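Structure-specific endonuclease subunit slx1 (Schizosaccharomyces pombe, PDB 4ZDT) is the catalytic subunit of the slx1-slx4 endonuclease, which cuts branched DNA structures formed during DNA repair and recombination. Local coordinates at residues A[6-20]-A[28-40]. Numbering follows the deposited sequence.
Sequences CNLCYECIESDELRA and NSINHLTCLASSF. With ZN (zinc ion), chain E.
Ala20 CB presses tightly on Leu36 CD2, at 3.5 Å, and also meets CD2 of Leu33. The other methyl of Leu33, CD1, touches Leu18 CB. Leu8 CD1 lies against Leu36 CD1 and Cys35 CB on helix 33-40. Ile13 CD1 reaches CG2 of Ile30. Ile13 CG1 lies over one face of the His32 ring, offset toward the rim, in a CH-pi contact 4.0 Å from the ring centroid.

His32 turns CG away from its carbonyl carbon (chi1 -73°), which brings ND1 to the zinc ion at 2.0 Å. Cys6, Cys9 and Cys35 complete this three-cysteine, one-histidine site of the RING finger domain through their SG atoms. Cys6 SG also accepts N-H bonds from Leu8, Cys9 and His32, the last at 3.5 Å and nearly straight (167°). These donors probably spread the thiolate charge. Glu17, extended beyond CG, sets its carboxylate by the ring edge, with OE1 3.5 Å from His32 CD2 and the two planes 57° apart. Its OE2 accepts the backbone N-H of Glu14. An alanine at Glu17 would remove the carboxylate, which would probably leave the Glu14 N-H without this acceptor and that ring edge less enclosed.

Farther out, Asn7 N donates to Ile30 O at 3.0 Å. Asn31 ND2 donates to Asn7 OD1, at a separation so short that the exact placement of the Asn7 amide is doubtful. Ala20 and Asn31 form an antiparallel hydrogen-bonded pair, with Ala20 N to Asn31 O at 2.8 Å.

This pair joins strands 20-21 and 30-31, and His32 sits at the N-cap position, just before helix 33-40. Ser29 touches Cys54 of the second zinc site. Leu36 packs on Phe66, while Leu18 and Leu33 meet Ile26 of the slx4 chain.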
ATOM      1  N   CYS A   6       4.773  -5.094  16.052  1.00 41.59           N
ATOM      2  CA  CYS A   6       5.115  -4.075  15.067  1.00 39.80           C
ATOM      3  C   CYS A   6       5.859  -2.926  15.741  1.00 40.37           C
ATOM      4  O   CYS A   6       5.424  -2.403  16.770  1.00 40.29           O
ATOM      5  CB  CYS A   6       3.879  -3.551  14.326  1.00 39.29           C
ATOM      6  SG  CYS A   6       4.226  -2.032  13.393  1.00 34.23           S
ATOM      7  N   ASN A   7       6.969  -2.517  15.137  1.00 39.97           N
ATOM      8  CA  ASN A   7       7.814  -1.473  15.705  1.00 40.62           C
ATOM      9  C   ASN A   7       7.352  -0.042  15.422  1.00 40.26           C
ATOM     10  O   ASN A   7       8.087   0.909  15.691  1.00 39.72           O
ATOM     11  CB  ASN A   7       9.263  -1.651  15.242  1.00 41.11           C
ATOM     12  CG  ASN A   7       9.457  -1.285  13.784  1.00 42.96           C
ATOM     13  OD1 ASN A   7       8.500  -1.237  13.011  0.50 44.52           O
ATOM     14  ND2 ASN A   7      10.701  -1.023  13.400  1.00 43.63           N
ATOM     15  N   LEU A   8       6.144   0.120  14.888  1.00 39.71           N
ATOM     16  CA  LEU A   8       5.632   1.461  14.626  1.00 40.07           C
ATOM     17  C   LEU A   8       4.295   1.734  15.316  1.00 40.77           C
ATOM     18  O   LEU A   8       4.013   2.881  15.679  1.00 40.74           O
ATOM     19  CB  LEU A   8       5.506   1.700  13.108  1.00 39.55           C
ATOM     20  CG  LEU A   8       6.805   1.635  12.285  1.00 39.50           C
ATOM     21  CD1 LEU A   8       6.527   1.627  10.771  1.00 37.18           C
ATOM     22  CD2 LEU A   8       7.768   2.775  12.646  1.00 38.18           C
ATOM     23  N   CYS A   9       3.468   0.688  15.476  1.00 41.08           N
ATOM     24  CA  CYS A   9       2.142   0.827  16.085  1.00 41.98           C
ATOM     25  C   CYS A   9       1.979   0.011  17.375  1.00 43.54           C
ATOM     26  O   CYS A   9       0.975   0.155  18.087  1.00 43.41           O
ATOM     27  CB  CYS A   9       1.052   0.443  15.091  1.00 41.34           C
ATOM     28  SG  CYS A   9       0.725  -1.313  15.001  1.00 38.85           S
ATOM     29  N   TYR A  10       2.955  -0.860  17.643  1.00 44.66           N
ATOM     30  CA  TYR A  10       3.053  -1.632  18.890  1.00 46.53           C
ATOM     31  C   TYR A  10       1.972  -2.695  19.101  1.00 47.23           C
ATOM     32  O   TYR A  10       1.923  -3.326  20.173  1.00 47.40           O
ATOM     33  CB  TYR A  10       3.182  -0.704  20.124  1.00 46.64           C
ATOM     34  CG  TYR A  10       4.161   0.427  19.889  1.00 48.88           C
ATOM     35  CD1 TYR A  10       5.521   0.174  19.701  1.00 50.29           C
ATOM     36  CD2 TYR A  10       3.716   1.752  19.830  1.00 50.92           C
ATOM     37  CE1 TYR A  10       6.412   1.207  19.457  1.00 52.15           C
ATOM     38  CE2 TYR A  10       4.605   2.796  19.598  1.00 52.04           C
ATOM     39  CZ  TYR A  10       5.951   2.512  19.407  1.00 52.82           C
ATOM     40  OH  TYR A  10       6.847   3.532  19.175  1.00 54.88           O
ATOM     41  N   GLU A  11       1.124  -2.906  18.093  1.00 48.00           N
ATOM     42  CA  GLU A  11       0.184  -4.024  18.110  1.00 48.90           C
ATOM     43  C   GLU A  11       0.910  -5.287  17.686  1.00 49.51           C
ATOM     44  O   GLU A  11       1.945  -5.228  17.004  1.00 49.20           O
ATOM     45  CB  GLU A  11      -1.025  -3.779  17.191  1.00 49.19           C
ATOM     46  CG  GLU A  11      -1.734  -2.437  17.381  1.00 50.68           C
ATOM     47  CD  GLU A  11      -2.368  -2.282  18.756  1.00 53.79           C
ATOM     48  OE1 GLU A  11      -2.982  -3.257  19.249  1.00 53.12           O
ATOM     49  OE2 GLU A  11      -2.261  -1.175  19.338  1.00 55.56           O
ATOM     50  N   CYS A  12       0.376  -6.429  18.101  1.00 50.27           N
ATOM     51  CA  CYS A  12       0.969  -7.708  17.764  1.00 51.47           C
ATOM     52  C   CYS A  12       0.752  -8.047  16.301  1.00 51.29           C
ATOM     53  O   CYS A  12      -0.253  -7.664  15.707  1.00 51.53           O
ATOM     54  CB  CYS A  12       0.445  -8.820  18.674  1.00 51.58           C
ATOM     55  SG  CYS A  12       1.113  -8.900  20.347  1.00 56.06           S
ATOM     56  N   ILE A  13       1.723  -8.741  15.721  1.00 51.31           N
ATOM     57  CA  ILE A  13       1.625  -9.224  14.354  1.00 51.37           C
ATOM     58  C   ILE A  13       1.338 -10.713  14.425  1.00 51.83           C
ATOM     59  O   ILE A  13       2.154 -11.484  14.913  1.00 51.63           O
ATOM     60  CB  ILE A  13       2.924  -8.948  13.532  1.00 50.72           C
ATOM     61  CG1 ILE A  13       3.258  -7.452  13.541  1.00 50.28           C
ATOM     62  CG2 ILE A  13       2.776  -9.459  12.104  1.00 50.30           C
ATOM     63  CD1 ILE A  13       4.605  -7.097  12.898  1.00 49.50           C
ATOM     64  N   GLU A  14       0.169 -11.102  13.929  1.00 53.05           N
ATOM     65  CA  GLU A  14      -0.279 -12.491  13.974  1.00 54.12           C
ATOM     66  C   GLU A  14       0.629 -13.390  13.138  1.00 54.52           C
ATOM     67  O   GLU A  14       1.407 -12.898  12.315  1.00 54.96           O
ATOM     68  CB  GLU A  14      -1.739 -12.607  13.507  1.00 54.39           C
ATOM     69  CG  GLU A  14      -2.749 -11.749  14.294  1.00 56.14           C
ATOM     70  CD  GLU A  14      -2.742 -12.014  15.803  1.00 58.26           C
ATOM     71  OE1 GLU A  14      -2.381 -13.138  16.232  1.00 58.84           O
ATOM     72  OE2 GLU A  14      -3.104 -11.087  16.563  1.00 58.74           O
ATOM     73  N   SER A  15       0.536 -14.700  13.357  1.00 54.55           N
ATOM     74  CA  SER A  15       1.353 -15.675  12.622  1.00 54.55           C
ATOM     75  C   SER A  15       0.972 -15.802  11.146  1.00 54.15           C
ATOM     76  O   SER A  15       1.811 -16.152  10.312  1.00 54.35           O
ATOM     77  CB  SER A  15       1.277 -17.047  13.294  1.00 54.77           C
ATOM     78  OG  SER A  15       1.919 -17.017  14.555  1.00 55.47           O
ATOM     79  N   ASP A  16      -0.292 -15.520  10.837  1.00 53.56           N
ATOM     80  CA  ASP A  16      -0.809 -15.615   9.470  1.00 52.88           C
ATOM     81  C   ASP A  16      -0.636 -14.312   8.690  1.00 51.43           C
ATOM     82  O   ASP A  16      -1.006 -14.221   7.510  1.00 51.60           O
ATOM     83  CB  ASP A  16      -2.292 -16.013   9.495  1.00 53.62           C
ATOM     84  CG  ASP A  16      -2.510 -17.444   9.979  1.00 55.43           C
ATOM     85  OD1 ASP A  16      -1.588 -18.282   9.826  1.00 57.74           O
ATOM     86  OD2 ASP A  16      -3.612 -17.733  10.503  1.00 57.41           O
ATOM     87  N   GLU A  17      -0.073 -13.307   9.357  1.00 49.08           N
ATOM     88  CA  GLU A  17      -0.028 -11.961   8.813  1.00 46.62           C
ATOM     89  C   GLU A  17       1.296 -11.702   8.097  1.00 44.14           C
ATOM     90  O   GLU A  17       2.355 -12.108   8.573  1.00 43.57           O
ATOM     91  CB  GLU A  17      -0.227 -10.945   9.936  1.00 47.30           C
ATOM     92  CG  GLU A  17      -0.941  -9.680   9.507  1.00 49.24           C
ATOM     93  CD  GLU A  17      -1.335  -8.798  10.674  1.00 51.77           C
ATOM     94  OE1 GLU A  17      -1.909  -7.717  10.424  1.00 53.61           O
ATOM     95  OE2 GLU A  17      -1.077  -9.175  11.838  1.00 54.18           O
ATOM     96  N   LEU A  18       1.216 -11.033   6.950  1.00 40.92           N
ATOM     97  CA  LEU A  18       2.400 -10.557   6.247  1.00 37.84           C
ATOM     98  C   LEU A  18       3.029  -9.415   7.039  1.00 36.19           C
ATOM     99  O   LEU A  18       2.332  -8.672   7.732  1.00 36.29           O
ATOM    100  CB  LEU A  18       2.039 -10.084   4.841  1.00 37.20           C
ATOM    101  CG  LEU A  18       1.394 -11.084   3.885  1.00 36.87           C
ATOM    102  CD1 LEU A  18       0.998 -10.396   2.578  1.00 35.62           C
ATOM    103  CD2 LEU A  18       2.299 -12.311   3.609  1.00 35.94           C
ATOM    104  N   ARG A  19       4.345  -9.267   6.938  1.00 33.34           N
ATOM    105  CA  ARG A  19       5.048  -8.213   7.676  1.00 31.30           C
ATOM    106  C   ARG A  19       6.355  -7.779   7.019  1.00 29.58           C
ATOM    107  O   ARG A  19       7.103  -8.603   6.491  1.00 29.33           O
ATOM    108  CB  ARG A  19       5.310  -8.658   9.118  1.00 31.19           C
ATOM    109  CG  ARG A  19       6.550  -9.521   9.285  1.00 32.20           C
ATOM    110  CD  ARG A  19       6.327 -10.611  10.320  1.00 35.64           C
ATOM    111  NE  ARG A  19       5.112 -11.379  10.054  1.00 37.39           N
ATOM    112  CZ  ARG A  19       4.602 -12.295  10.877  1.00 38.74           C
ATOM    113  NH1 ARG A  19       5.223 -12.560  12.025  1.00 38.62           N
ATOM    114  NH2 ARG A  19       3.492 -12.945  10.554  1.00 38.83           N
ATOM    115  N   ALA A  20       6.623  -6.477   7.064  1.00 27.98           N
ATOM    116  CA  ALA A  20       7.867  -5.927   6.546  1.00 26.90           C
ATOM    117  C   ALA A  20       8.992  -6.233   7.515  1.00 26.77           C
ATOM    118  O   ALA A  20       8.775  -6.257   8.738  1.00 25.82           O
ATOM    119  CB  ALA A  20       7.742  -4.431   6.366  1.00 25.78           C
ATOM    120  N   ASN A  28      17.095  -5.875  11.244  1.00 26.87           N
ATOM    121  CA  ASN A  28      15.904  -6.725  11.305  1.00 27.36           C
ATOM    122  C   ASN A  28      14.670  -6.029  11.911  1.00 27.02           C
ATOM    123  O   ASN A  28      13.887  -6.660  12.608  1.00 28.04           O
ATOM    124  CB  ASN A  28      16.229  -8.056  12.036  1.00 27.22           C
ATOM    125  CG  ASN A  28      15.203  -9.138  11.772  1.00 28.91           C
ATOM    126  OD1 ASN A  28      14.775  -9.331  10.638  1.00 27.94           O
ATOM    127  ND2 ASN A  28      14.795  -9.848  12.826  1.00 26.47           N
ATOM    128  N   SER A  29      14.514  -4.731  11.648  1.00 27.11           N
ATOM    129  CA  SER A  29      13.326  -3.965  12.054  1.00 27.33           C
ATOM    130  C   SER A  29      12.054  -4.576  11.455  1.00 27.14           C
ATOM    131  O   SER A  29      11.940  -4.685  10.224  1.00 26.17           O
ATOM    132  CB  SER A  29      13.453  -2.523  11.569  1.00 27.00           C
ATOM    133  OG  SER A  29      12.294  -1.780  11.903  1.00 28.97           O
ATOM    134  N   ILE A  30      11.116  -4.974  12.316  1.00 25.94           N
ATOM    135  CA  ILE A  30       9.897  -5.652  11.888  1.00 26.52           C
ATOM    136  C   ILE A  30       8.674  -4.746  12.098  1.00 26.87           C
ATOM    137  O   ILE A  30       8.556  -4.063  13.125  1.00 26.57           O
ATOM    138  CB  ILE A  30       9.738  -7.055  12.550  1.00 27.54           C
ATOM    139  CG1 ILE A  30      10.880  -7.984  12.077  1.00 27.76           C
ATOM    140  CG2 ILE A  30       8.398  -7.699  12.169  1.00 26.84           C
ATOM    141  CD1 ILE A  30      11.031  -9.286  12.874  1.00 30.22           C
ATOM    142  N   ASN A  31       7.761  -4.748  11.132  1.00 25.85           N
ATOM    143  CA  ASN A  31       6.554  -3.930  11.228  1.00 26.45           C
ATOM    144  C   ASN A  31       5.485  -4.305  10.205  1.00 26.12           C
ATOM    145  O   ASN A  31       5.773  -4.960   9.203  1.00 25.86           O
ATOM    146  CB  ASN A  31       6.905  -2.445  11.100  1.00 26.50           C
ATOM    147  CG  ASN A  31       8.017  -2.194  10.100  1.00 27.64           C
ATOM    148  OD1 ASN A  31       7.932  -2.605   8.943  1.00 28.56           O
ATOM    149  ND2 ASN A  31       9.069  -1.515  10.544  1.00 24.34           N
ATOM    150  N   HIS A  32       4.247  -3.883  10.464  1.00 26.01           N
ATOM    151  CA  HIS A  32       3.125  -4.154   9.554  1.00 25.41           C
ATOM    152  C   HIS A  32       3.447  -3.483   8.230  1.00 24.27           C
ATOM    153  O   HIS A  32       4.007  -2.394   8.217  1.00 23.42           O
ATOM    154  CB  HIS A  32       1.819  -3.518  10.059  1.00 25.61           C
ATOM    155  CG  HIS A  32       1.204  -4.207  11.232  1.00 27.05           C
ATOM    156  ND1 HIS A  32       1.195  -3.654  12.497  1.00 28.82           N
ATOM    157  CD2 HIS A  32       0.550  -5.388  11.329  1.00 29.13           C
ATOM    158  CE1 HIS A  32       0.568  -4.476  13.323  1.00 30.23           C
ATOM    159  NE2 HIS A  32       0.167  -5.532  12.640  1.00 30.12           N
ATOM    160  N   LEU A  33       3.089  -4.132   7.124  1.00 24.08           N
ATOM    161  CA  LEU A  33       3.237  -3.516   5.791  1.00 24.16           C
ATOM    162  C   LEU A  33       2.583  -2.160   5.728  1.00 24.57           C
ATOM    163  O   LEU A  33       3.201  -1.199   5.279  1.00 23.98           O
ATOM    164  CB  LEU A  33       2.641  -4.411   4.697  1.00 23.63           C
ATOM    165  CG  LEU A  33       3.316  -5.760   4.462  1.00 24.65           C
ATOM    166  CD1 LEU A  33       2.456  -6.630   3.553  1.00 24.45           C
ATOM    167  CD2 LEU A  33       4.709  -5.521   3.815  1.00 26.92           C
ATOM    168  N   THR A  34       1.321  -2.077   6.174  1.00 24.73           N
ATOM    169  CA  THR A  34       0.600  -0.808   6.093  1.00 25.00           C
ATOM    170  C   THR A  34       1.236   0.255   6.967  1.00 24.97           C
ATOM    171  O   THR A  34       1.364   1.396   6.542  1.00 24.79           O
ATOM    172  CB  THR A  34      -0.914  -0.957   6.399  1.00 25.04           C
ATOM    173  OG1 THR A  34      -1.070  -1.630   7.651  1.00 25.73           O
ATOM    174  CG2 THR A  34      -1.562  -1.788   5.333  1.00 23.80           C
ATOM    175  N   CYS A  35       1.670  -0.117   8.175  1.00 25.01           N
ATOM    176  CA  CYS A  35       2.367   0.841   9.038  1.00 25.47           C
ATOM    177  C   CYS A  35       3.628   1.420   8.393  1.00 24.43           C
ATOM    178  O   CYS A  35       3.822   2.635   8.357  1.00 24.06           O
ATOM    179  CB  CYS A  35       2.727   0.221  10.405  1.00 25.96           C
ATOM    180  SG  CYS A  35       1.270  -0.164  11.386  1.00 28.95           S
ATOM    181  N   LEU A  36       4.521   0.546   7.910  1.00 24.09           N
ATOM    182  CA  LEU A  36       5.743   0.991   7.240  1.00 23.66           C
ATOM    183  C   LEU A  36       5.416   1.835   6.005  1.00 23.58           C
ATOM    184  O   LEU A  36       5.998   2.890   5.803  1.00 23.48           O
ATOM    185  CB  LEU A  36       6.616  -0.218   6.830  1.00 22.97           C
ATOM    186  CG  LEU A  36       8.050   0.099   6.381  1.00 23.23           C
ATOM    187  CD1 LEU A  36       8.841   0.792   7.487  1.00 23.57           C
ATOM    188  CD2 LEU A  36       8.791  -1.160   5.928  1.00 23.15           C
ATOM    189  N   ALA A  37       4.492   1.362   5.174  1.00 24.42           N
ATOM    190  CA  ALA A  37       4.151   2.106   3.965  1.00 25.09           C
ATOM    191  C   ALA A  37       3.676   3.517   4.318  1.00 25.81           C
ATOM    192  O   ALA A  37       4.156   4.515   3.759  1.00 25.11           O
ATOM    193  CB  ALA A  37       3.098   1.355   3.149  1.00 25.32           C
ATOM    194  N   SER A  38       2.743   3.597   5.274  1.00 27.20           N
ATOM    195  CA  SER A  38       2.234   4.895   5.738  1.00 28.46           C
ATOM    196  C   SER A  38       3.396   5.834   6.189  1.00 28.82           C
ATOM    197  O   SER A  38       3.422   7.032   5.835  1.00 28.56           O
ATOM    198  CB  SER A  38       1.169   4.676   6.826  1.00 28.74           C
ATOM    199  OG  SER A  38       0.651   5.907   7.256  1.00 31.85           O
ATOM    200  N   SER A  39       4.394   5.279   6.886  1.00 28.58           N
ATOM    201  CA  SER A  39       5.538   6.088   7.346  1.00 28.54           C
ATOM    202  C   SER A  39       6.427   6.575   6.197  1.00 28.84           C
ATOM    203  O   SER A  39       7.141   7.548   6.344  1.00 29.36           O
ATOM    204  CB  SER A  39       6.388   5.319   8.370  1.00 28.56           C
ATOM    205  OG  SER A  39       7.141   4.289   7.743  1.00 27.71           O
ATOM    206  N   PHE A  40       6.388   5.875   5.071  1.00 28.68           N
ATOM    207  CA  PHE A  40       7.224   6.188   3.910  1.00 29.00           C
ATOM    208  C   PHE A  40       6.555   7.174   2.942  1.00 30.32           C
ATOM    209  O   PHE A  40       7.254   7.893   2.219  1.00 29.97           O
ATOM    210  CB  PHE A  40       7.549   4.912   3.142  1.00 28.43           C
ATOM    211  CG  PHE A  40       8.626   4.048   3.771  1.00 25.57           C
ATOM    212  CD1 PHE A  40       9.178   4.351   5.011  1.00 24.56           C
ATOM    213  CD2 PHE A  40       9.074   2.913   3.109  1.00 23.51           C
ATOM    214  CE1 PHE A  40      10.192   3.542   5.574  1.00 21.87           C
ATOM    215  CE2 PHE A  40      10.084   2.095   3.662  1.00 24.74           C
ATOM    216  CZ  PHE A  40      10.630   2.419   4.917  1.00 20.89           C
TER
HETATM  217 ZN    ZN E 301       1.864  -1.756  12.910  1.00 43.55          ZN